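Local atomic coordinates of Tlr1789 protein (Thermosynechococcus elongatus, PDB entry 2X8X), a protein that is an outer-membrane Omp85 family member whose N-terminal region of three POTRA domains, the part described here, probably receives and guides substrate proteins for membrane insertion or transport. Residues Asn96-Pro101 and Glu117-Phe122; Tyr159-Lys164 and Phe176-Glu181; Arg180-Gln185 and Val224-Asn229. One frame throughout, in Å; residues are numbered along the deposited sequence.

Interaction 1. Residues Asn96-Pro101 and Glu117-Phe122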
loop_
_atom_site.group_PDB
_atom_site.type_symbol
_atom_site.label_atom_id
_atom_site.label_comp_id
_atom_site.label_asym_id
_atom_site.label_seq_id
_atom_site.Cartn_x
_atom_site.Cartn_y
_atom_site.Cartn_z
ATOM N N ASN A 96 6.729 -4.589 12.409
ATOM C CA ASN A 96 6.200 -5.455 13.498
ATOM C C ASN A 96 5.428 -4.623 14.497
ATOM O O ASN A 96 4.331 -4.997 14.955
ATOM C CB ASN A 96 7.301 -6.225 14.270
ATOM C CG ASN A 96 8.034 -7.274 13.422
ATOM O OD1 ASN A 96 9.184 -7.667 13.740
ATOM N ND2 ASN A 96 7.405 -7.742 12.360
ATOM N N GLU A 97 5.984 -3.468 14.837
ATOM C CA GLU A 97 5.273 -2.538 15.725
ATOM C C GLU A 97 3.940 -1.993 15.128
ATOM O O GLU A 97 2.905 -1.964 15.800
ATOM C CB GLU A 97 6.262 -1.449 16.102
ATOM C CG GLU A 97 5.719 -0.159 16.656
ATOM C CD GLU A 97 6.838 0.910 16.734
ATOM O OE1 GLU A 97 8.050 0.551 16.529
ATOM O OE2 GLU A 97 6.503 2.095 17.005
ATOM N N ILE A 98 3.937 -1.538 13.878
ATOM C CA ILE A 98 2.662 -1.112 13.225
ATOM C C ILE A 98 1.539 -2.166 13.275
ATOM O O ILE A 98 0.392 -1.867 13.639
ATOM C CB ILE A 98 2.926 -0.627 11.737
ATOM C CG1 ILE A 98 3.708 0.669 11.775
ATOM C CG2 ILE A 98 1.601 -0.524 10.878
ATOM C CD1 ILE A 98 4.409 0.948 10.419
ATOM N N PHE A 99 1.900 -3.413 13.027
ATOM C CA PHE A 99 0.940 -4.456 12.894
ATOM C C PHE A 99 0.723 -5.267 14.188
ATOM O O PHE A 99 -0.248 -6.001 14.226
ATOM C CB PHE A 99 1.220 -5.374 11.651
ATOM C CG PHE A 99 1.046 -4.676 10.325
ATOM C CD1 PHE A 99 2.144 -4.101 9.686
ATOM C CD2 PHE A 99 -0.196 -4.563 9.702
ATOM C CE1 PHE A 99 2.002 -3.429 8.462
ATOM C CE2 PHE A 99 -0.313 -3.928 8.488
ATOM C CZ PHE A 99 0.789 -3.351 7.856
ATOM N N ALA A 100 1.555 -5.107 15.235
ATOM C CA ALA A 100 1.340 -5.816 16.553
ATOM C C ALA A 100 -0.120 -5.912 17.035
ATOM O O ALA A 100 -0.514 -7.004 17.505
ATOM C CB ALA A 100 2.283 -5.250 17.714
ATOM N N PRO A 101 -0.941 -4.808 16.921
ATOM C CA PRO A 101 -2.297 -4.949 17.492
ATOM C C PRO A 101 -3.199 -5.985 16.779
ATOM O O PRO A 101 -4.217 -6.448 17.346
ATOM C CB PRO A 101 -2.894 -3.548 17.358
ATOM C CG PRO A 101 -1.618 -2.563 17.486
ATOM C CD PRO A 101 -0.601 -3.384 16.617
ATOM N N GLU A 117 -1.496 2.135 5.341
ATOM C CA GLU A 117 -1.504 3.610 5.403
ATOM C C GLU A 117 -0.536 4.181 6.457
ATOM O O GLU A 117 0.046 5.241 6.245
ATOM C CB GLU A 117 -2.890 4.216 5.625
ATOM C CG GLU A 117 -3.838 4.048 4.437
ATOM C CD GLU A 117 -3.122 4.166 3.017
ATOM O OE1 GLU A 117 -2.375 5.167 2.728
ATOM O OE2 GLU A 117 -3.331 3.246 2.160
ATOM N N LYS A 118 -0.357 3.479 7.569
ATOM C CA LYS A 118 0.674 3.874 8.546
ATOM C C LYS A 118 2.065 3.790 7.964
ATOM O O LYS A 118 2.960 4.598 8.289
ATOM C CB LYS A 118 0.573 2.973 9.784
ATOM C CG LYS A 118 -0.536 3.554 10.745
ATOM C CD LYS A 118 -0.629 2.671 11.999
ATOM C CE LYS A 118 -1.369 1.331 11.611
ATOM N NZ LYS A 118 -2.843 1.057 11.930
ATOM N N ILE A 119 2.302 2.788 7.135
ATOM C CA ILE A 119 3.659 2.707 6.519
ATOM C C ILE A 119 3.885 3.923 5.564
ATOM O O ILE A 119 4.945 4.563 5.572
ATOM C CB ILE A 119 3.824 1.373 5.782
ATOM C CG1 ILE A 119 3.989 0.213 6.754
ATOM C CG2 ILE A 119 5.002 1.466 4.790
ATOM C CD1 ILE A 119 3.829 -1.180 5.964
ATOM N N ASN A 120 2.905 4.220 4.733
ATOM C CA ASN A 120 3.033 5.318 3.722
ATOM C C ASN A 120 3.144 6.632 4.441
ATOM O O ASN A 120 3.845 7.530 3.980
ATOM C CB ASN A 120 1.825 5.340 2.785
ATOM C CG ASN A 120 1.745 4.081 1.901
ATOM O OD1 ASN A 120 2.759 3.385 1.708
ATOM N ND2 ASN A 120 0.554 3.792 1.347
ATOM N N THR A 121 2.489 6.743 5.613
ATOM C CA THR A 121 2.635 7.938 6.438
ATOM C C THR A 121 4.027 8.004 7.058
ATOM O O THR A 121 4.617 9.070 7.111
ATOM C CB THR A 121 1.543 8.031 7.561
ATOM O OG1 THR A 121 0.264 8.042 6.936
ATOM C CG2 THR A 121 1.701 9.283 8.372
ATOM N N PHE A 122 4.575 6.890 7.518
ATOM C CA PHE A 122 5.961 6.902 7.963
ATOM C C PHE A 122 6.903 7.453 6.863
ATOM O O PHE A 122 7.682 8.381 7.127
ATOM C CB PHE A 122 6.422 5.547 8.455
ATOM C CG PHE A 122 7.933 5.423 8.570
ATOM C CD1 PHE A 122 8.586 5.814 9.760
ATOM C CD2 PHE A 122 8.694 4.939 7.490
ATOM C CE1 PHE A 122 10.004 5.706 9.887
ATOM C CE2 PHE A 122 10.106 4.834 7.570
ATOM C CZ PHE A 122 10.773 5.217 8.777
#
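Ile-98 and Lys-118 meet where two helices of the middle POTRA domain pass each other, and they do so lengthwise, sliding past one another in opposite directions. The gamma-methyl CG2 of Ile-98, set anti to the backbone N by a chi1 of -69°, lies against the aliphatic part of the lysine: it is 3.6 Å from Lys-118 CE and 3.8 Å from Lys-118 CB. The lysine chain leaves CB extended, and the bend at chi3 (-75°) then turns CE in, so that CB, CD and CE curl round the CG2 methyl. A lysine suits the solvent-facing side of this contact because its long hydrocarbon stem can shield a partly exposed isoleucine while its ammonium group stays at the surface.

The other branch of Ile-98 serves a different partner. Its CD1 methyl, carried by the CG1 arm, comes within 3.8 Å of CG1 of Ile-119, the two side chains crossing at about a right angle. Ile-119 in turn sends its own CD1 to the ring of Phe-99, 3.8 Å from CE1, and the methyl sits at the ring edge, in its plane. One face of the same ring is taken by CG2 of Ile-98 from its own helix, 3.7 Å above the plane and displaced toward the rim. Branched aliphatic chains thus hold the buried phenylalanine from an edge and from a face, and the contact rests on shape rather than on polar bonds.

Helices 92-99 and 109-125 are brought together here above the three-stranded sheet of the domain. Phe-99 and Ile-119 both rest on Leu-147 of strand 144-150, while Ile-119 also touches Val-133 of strand 132-139, where Asn-120 OD1 accepts a hydrogen bond from the backbone N of Val-133.

Interaction 2. Residues Tyr159-Lys164 and Phe176-Glu181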
loop_
_atom_site.group_PDB
_atom_site.type_symbol
_atom_site.label_atom_id
_atom_site.label_comp_id
_atom_site.label_asym_id
_atom_site.label_seq_id
_atom_site.Cartn_x
_atom_site.Cartn_y
_atom_site.Cartn_z
ATOM N N TYR A 159 24.076 14.870 -14.014
ATOM C CA TYR A 159 24.089 16.315 -14.263
ATOM C C TYR A 159 23.824 16.632 -15.737
ATOM O O TYR A 159 24.456 16.067 -16.611
ATOM C CB TYR A 159 25.425 16.995 -13.854
ATOM C CG TYR A 159 25.937 16.607 -12.502
ATOM C CD1 TYR A 159 25.060 16.424 -11.417
ATOM C CD2 TYR A 159 27.315 16.390 -12.305
ATOM C CE1 TYR A 159 25.530 15.990 -10.178
ATOM C CE2 TYR A 159 27.801 15.995 -11.079
ATOM C CZ TYR A 159 26.911 15.789 -10.019
ATOM O OH TYR A 159 27.398 15.412 -8.799
ATOM N N ARG A 160 22.891 17.539 -16.029
ATOM C CA ARG A 160 22.740 17.968 -17.416
ATOM C C ARG A 160 22.943 19.503 -17.477
ATOM O O ARG A 160 22.198 20.276 -16.816
ATOM C CB ARG A 160 21.348 17.575 -17.931
ATOM C CG ARG A 160 21.073 16.091 -17.918
ATOM C CD ARG A 160 19.694 15.822 -18.492
ATOM N NE ARG A 160 19.559 14.359 -18.499
ATOM C CZ ARG A 160 18.411 13.710 -18.487
ATOM N NH1 ARG A 160 17.265 14.370 -18.497
ATOM N NH2 ARG A 160 18.409 12.396 -18.448
ATOM N N PHE A 161 23.977 19.937 -18.172
ATOM C CA PHE A 161 24.250 21.360 -18.302
ATOM C C PHE A 161 23.498 21.998 -19.461
ATOM O O PHE A 161 23.438 21.443 -20.547
ATOM C CB PHE A 161 25.765 21.596 -18.307
ATOM C CG PHE A 161 26.433 21.146 -16.998
ATOM C CD1 PHE A 161 26.757 19.809 -16.792
ATOM C CD2 PHE A 161 26.694 22.065 -15.975
ATOM C CE1 PHE A 161 27.359 19.357 -15.571
ATOM C CE2 PHE A 161 27.310 21.650 -14.751
ATOM C CZ PHE A 161 27.620 20.301 -14.551
ATOM N N LEU A 162 22.911 23.173 -19.240
ATOM C CA LEU A 162 22.006 23.750 -20.236
ATOM C C LEU A 162 22.295 25.204 -20.378
ATOM O O LEU A 162 22.626 25.836 -19.370
ATOM C CB LEU A 162 20.544 23.601 -19.803
ATOM C CG LEU A 162 20.016 22.241 -19.336
ATOM C CD1 LEU A 162 18.585 22.410 -18.782
ATOM C CD2 LEU A 162 20.066 21.108 -20.401
ATOM N N ASN A 163 22.199 25.754 -21.604
ATOM C CA ASN A 163 22.437 27.198 -21.825
ATOM C C ASN A 163 21.173 27.935 -21.424
ATOM O O ASN A 163 20.208 27.303 -20.989
ATOM C CB ASN A 163 22.783 27.500 -23.296
ATOM C CG ASN A 163 21.682 27.053 -24.292
ATOM O OD1 ASN A 163 20.510 26.796 -23.933
ATOM N ND2 ASN A 163 22.075 26.942 -25.559
ATOM N N LYS A 164 21.137 29.258 -21.598
ATOM C CA LYS A 164 19.879 30.006 -21.308
ATOM C C LYS A 164 18.603 29.426 -21.996
ATOM O O LYS A 164 17.568 29.213 -21.319
ATOM C CB LYS A 164 20.000 31.527 -21.573
ATOM C CG LYS A 164 18.944 32.393 -20.761
ATOM C CD LYS A 164 17.531 31.707 -20.710
ATOM C CE LYS A 164 16.487 32.316 -19.759
ATOM N NZ LYS A 164 15.998 33.641 -20.262
ATOM N N PHE A 176 33.292 16.845 -9.166
ATOM C CA PHE A 176 33.497 16.758 -7.702
ATOM C C PHE A 176 32.945 17.973 -6.953
ATOM O O PHE A 176 32.507 17.864 -5.814
ATOM C CB PHE A 176 34.973 16.470 -7.314
ATOM C CG PHE A 176 35.918 17.615 -7.615
ATOM C CD1 PHE A 176 36.076 18.675 -6.708
ATOM C CD2 PHE A 176 36.645 17.661 -8.818
ATOM C CE1 PHE A 176 36.958 19.795 -7.001
ATOM C CE2 PHE A 176 37.536 18.748 -9.115
ATOM C CZ PHE A 176 37.678 19.819 -8.203
ATOM N N VAL A 177 32.989 19.145 -7.596
ATOM C CA VAL A 177 32.565 20.419 -6.980
ATOM C C VAL A 177 31.119 20.332 -6.566
ATOM O O VAL A 177 30.751 20.801 -5.476
ATOM C CB VAL A 177 32.816 21.632 -7.903
ATOM C CG1 VAL A 177 32.252 22.943 -7.307
ATOM C CG2 VAL A 177 34.289 21.833 -8.105
ATOM N N ILE A 178 30.318 19.709 -7.432
ATOM C CA ILE A 178 28.902 19.524 -7.175
ATOM C C ILE A 178 28.682 18.339 -6.228
ATOM O O ILE A 178 27.960 18.455 -5.229
ATOM C CB ILE A 178 28.107 19.298 -8.472
ATOM C CG1 ILE A 178 28.112 20.590 -9.314
ATOM C CG2 ILE A 178 26.687 18.927 -8.149
ATOM C CD1 ILE A 178 27.826 20.303 -10.778
ATOM N N SER A 179 29.306 17.216 -6.559
ATOM C CA SER A 179 29.058 15.985 -5.817
ATOM C C SER A 179 29.390 16.170 -4.296
ATOM O O SER A 179 28.708 15.652 -3.406
ATOM C CB SER A 179 29.900 14.889 -6.482
ATOM O OG SER A 179 29.752 13.698 -5.737
ATOM N N ARG A 180 30.441 16.918 -3.995
ATOM C CA ARG A 180 30.873 17.047 -2.603
ATOM C C ARG A 180 29.962 17.910 -1.758
ATOM O O ARG A 180 30.093 17.935 -0.534
ATOM C CB ARG A 180 32.299 17.530 -2.519
ATOM C CG ARG A 180 32.479 19.034 -2.592
ATOM C CD ARG A 180 34.015 19.290 -2.728
ATOM N NE ARG A 180 34.283 20.556 -3.425
ATOM C CZ ARG A 180 35.467 21.162 -3.495
ATOM N NH1 ARG A 180 36.544 20.641 -2.911
ATOM N NH2 ARG A 180 35.570 22.311 -4.162
ATOM N N GLU A 181 29.030 18.610 -2.407
ATOM C CA GLU A 181 28.031 19.353 -1.659
ATOM C C GLU A 181 26.789 18.553 -1.351
ATOM O O GLU A 181 25.941 19.032 -0.577
ATOM C CB GLU A 181 27.626 20.613 -2.431
ATOM C CG GLU A 181 28.823 21.520 -2.669
ATOM C CD GLU A 181 29.453 22.043 -1.385
ATOM O OE1 GLU A 181 28.716 22.349 -0.389
ATOM O OE2 GLU A 181 30.693 22.195 -1.406
#
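Tyr-159 reaches from strand 154-161 to the short helix that holds Ile-178 and Ser-179. From CB, directed toward that helix, a chi1 of -47° places CG anti to the carbonyl carbon and carries the ring out beside Ile-178, whose side chain runs past it the other way. Along the ring, CE1 lies 3.8 Å from the gamma-methyl CG2 of Ile-178, and CZ lies 3.7 Å from that same methyl. The hydroxyl at the tip extends beyond the isoleucine: Tyr-159 OH packs 3.4 Å from CB of Ser-179. It also comes near the backbone N of Ser-179, but the angle is too poor for a hydrogen bond. Tyrosine suits this partly exposed place, since its ring packs on aliphatic carbon and its polar end lies nearer the helix backbone, where it packs against the small side chain of a serine.

Ile-178 serves two aromatics: CG2 meets the tyrosine alone, while the CD1 methyl at the end of the other arm lies over one face of that ring, offset toward its rim, and also meets Phe-161 at the ring edge, 3.8 Å from CZ.

Helix 175-179 is thereby packed against strand 154-161, an outer strand of its sheet. Ile-178 is buried further by Ile-230 of strand 224-232 and Leu-202 of helix 192-205, so it lies between the sheet and the longer helix.

Interaction 3. Residues Arg180-Gln185 and Val224-Asn229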
loop_
_atom_site.group_PDB
_atom_site.type_symbol
_atom_site.label_atom_id
_atom_site.label_comp_id
_atom_site.label_asym_id
_atom_site.label_seq_id
_atom_site.Cartn_x
_atom_site.Cartn_y
_atom_site.Cartn_z
ATOM N N ARG A 180 30.441 16.918 -3.995
ATOM C CA ARG A 180 30.873 17.047 -2.603
ATOM C C ARG A 180 29.962 17.910 -1.758
ATOM O O ARG A 180 30.093 17.935 -0.534
ATOM C CB ARG A 180 32.299 17.530 -2.519
ATOM C CG ARG A 180 32.479 19.034 -2.592
ATOM C CD ARG A 180 34.015 19.290 -2.728
ATOM N NE ARG A 180 34.283 20.556 -3.425
ATOM C CZ ARG A 180 35.467 21.162 -3.495
ATOM N NH1 ARG A 180 36.544 20.641 -2.911
ATOM N NH2 ARG A 180 35.570 22.311 -4.162
ATOM N N GLU A 181 29.030 18.610 -2.407
ATOM C CA GLU A 181 28.031 19.353 -1.659
ATOM C C GLU A 181 26.789 18.553 -1.351
ATOM O O GLU A 181 25.941 19.032 -0.577
ATOM C CB GLU A 181 27.626 20.613 -2.431
ATOM C CG GLU A 181 28.823 21.520 -2.669
ATOM C CD GLU A 181 29.453 22.043 -1.385
ATOM O OE1 GLU A 181 28.716 22.349 -0.389
ATOM O OE2 GLU A 181 30.693 22.195 -1.406
ATOM N N MET A 182 26.673 17.366 -1.970
ATOM C CA MET A 182 25.422 16.629 -1.964
ATOM C C MET A 182 25.466 15.388 -1.082
ATOM O O MET A 182 26.323 14.517 -1.259
ATOM C CB MET A 182 25.043 16.231 -3.397
ATOM C CG MET A 182 24.722 17.465 -4.246
ATOM S SD MET A 182 24.103 16.890 -5.825
ATOM C CE MET A 182 22.547 16.035 -5.366
ATOM N N ASP A 183 24.520 15.311 -0.161
ATOM C CA ASP A 183 24.212 14.041 0.552
ATOM C C ASP A 183 23.362 13.053 -0.254
ATOM O O ASP A 183 23.387 11.838 0.019
ATOM C CB ASP A 183 23.448 14.309 1.847
ATOM C CG ASP A 183 24.279 15.003 2.906
ATOM O OD1 ASP A 183 25.540 14.835 2.934
ATOM O OD2 ASP A 183 23.637 15.691 3.742
ATOM N N THR A 184 22.534 13.561 -1.160
ATOM C CA THR A 184 21.825 12.680 -2.101
ATOM C C THR A 184 22.845 12.066 -3.073
ATOM O O THR A 184 23.429 12.795 -3.873
ATOM C CB THR A 184 20.779 13.484 -2.887
ATOM O OG1 THR A 184 19.921 14.156 -1.958
ATOM C CG2 THR A 184 19.901 12.571 -3.776
ATOM N N GLN A 185 23.104 10.747 -2.962
ATOM C CA GLN A 185 24.164 10.034 -3.739
ATOM C C GLN A 185 23.563 8.687 -4.183
ATOM O O GLN A 185 22.585 8.269 -3.623
ATOM C CB GLN A 185 25.450 9.805 -2.902
ATOM C CG GLN A 185 26.110 11.115 -2.451
ATOM C CD GLN A 185 26.874 11.851 -3.564
ATOM O OE1 GLN A 185 27.129 11.284 -4.616
ATOM N NE2 GLN A 185 27.270 13.110 -3.310
ATOM N N VAL A 224 15.049 5.432 -8.780
ATOM C CA VAL A 224 15.114 6.675 -9.599
ATOM C C VAL A 224 16.487 7.093 -10.032
ATOM O O VAL A 224 17.495 6.846 -9.336
ATOM C CB VAL A 224 14.453 7.936 -8.905
ATOM C CG1 VAL A 224 12.959 7.844 -9.022
ATOM C CG2 VAL A 224 14.892 7.991 -7.518
ATOM N N ASN A 225 16.485 7.736 -11.191
ATOM C CA ASN A 225 17.602 8.488 -11.719
ATOM C C ASN A 225 17.350 9.982 -11.361
ATOM O O ASN A 225 16.378 10.615 -11.837
ATOM C CB ASN A 225 17.768 8.183 -13.245
ATOM C CG ASN A 225 18.972 8.968 -13.933
ATOM O OD1 ASN A 225 19.840 9.571 -13.246
ATOM N ND2 ASN A 225 19.002 8.961 -15.307
ATOM N N LEU A 226 18.167 10.530 -10.460
ATOM C CA LEU A 226 17.986 11.944 -10.078
ATOM C C LEU A 226 18.720 12.869 -11.097
ATOM O O LEU A 226 19.970 12.780 -11.252
ATOM C CB LEU A 226 18.458 12.259 -8.649
ATOM C CG LEU A 226 18.303 13.761 -8.366
ATOM C CD1 LEU A 226 16.968 13.923 -7.759
ATOM C CD2 LEU A 226 19.323 14.365 -7.446
ATOM N N ILE A 227 17.970 13.762 -11.738
ATOM C CA ILE A 227 18.564 14.604 -12.796
ATOM C C ILE A 227 18.672 15.981 -12.189
ATOM O O ILE A 227 17.682 16.474 -11.621
ATOM C CB ILE A 227 17.652 14.759 -14.042
ATOM C CG1 ILE A 227 17.057 13.422 -14.553
ATOM C CG2 ILE A 227 18.356 15.541 -15.141
ATOM C CD1 ILE A 227 18.021 12.372 -14.892
ATOM N N LEU A 228 19.858 16.582 -12.278
ATOM C CA LEU A 228 20.035 18.002 -11.956
ATOM C C LEU A 228 20.210 18.751 -13.285
ATOM O O LEU A 228 21.154 18.492 -14.018
ATOM C CB LEU A 228 21.259 18.203 -11.080
ATOM C CG LEU A 228 21.341 17.649 -9.655
ATOM C CD1 LEU A 228 22.518 18.314 -8.929
ATOM C CD2 LEU A 228 19.990 17.859 -8.925
ATOM N N ASN A 229 19.294 19.681 -13.605
ATOM C CA ASN A 229 19.351 20.452 -14.811
ATOM C C ASN A 229 19.949 21.771 -14.364
ATOM O O ASN A 229 19.320 22.516 -13.558
ATOM C CB ASN A 229 17.939 20.667 -15.349
ATOM C CG ASN A 229 17.356 19.384 -15.970
ATOM O OD1 ASN A 229 17.932 18.860 -16.870
ATOM N ND2 ASN A 229 16.278 18.850 -15.407
#
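Leu-226 and Leu-228, on strand 224-232, face Met-182 and Thr-184 of the loop that leads from one helix to the next. Along the strand, Asn-225 points elsewhere and bonds through OD1 to Thr-158 OG1 of the adjacent strand. Leu-226 comes next, with CG anti to the backbone N (chi1 177°), and its CD2 methyl serves two partners: it is 4.1 Å from CG2 of Thr-184, the side chains crossing at about a right angle, and 4.2 Å from CE of Met-182, which it meets tip to tip. Ile-227 is turned to the other side of the sheet, against Thr-158 and Arg-160. Leu-228 then returns to the loop side, where its CD1 lies 3.8 Å from the sulfur SD of Met-182.

A methionine fits here because its flexible, unbranched chain carries the sulfur to Leu-228, and the bend at chi3 (64°) turns the terminal methyl to Leu-226. Threonine gives its methyl to the core and its hydroxyl to Asp-198 of helix 192-205. The loop is also braced from within: Gln-185 NE2 donates to Met-182 O at 2.7 Å, nearly in the glutamine's own amide plane.

Leucines two residues apart on the central strand, packed beneath the connection between two helices, are in keeping with the β-α-α-β-β POTRA fold, in which two helices pack on one face of a three-stranded sheet and the hydrophobic core lies between them.

Followed from the N terminus, the chain first closes interaction 1, a short return between two successive helices of the middle domain. It is complete before either of the other contacts opens, and its nearest atoms stay about 15 Å from interaction 3 and about 22 Å from interaction 2. Interaction 2 closes a loop from the first strand of the last domain to its first helix. Interaction 3 begins where interaction 2 ends, sharing Arg-180 and Glu-181, and spans a longer loop past helix 192-205 and strand 208-217 to the final strand. Their spans overlap by these two residues, without nesting, and they meet through the sheet, where strands 154-161 and 224-232 are neighbours, joining the helical layer to both.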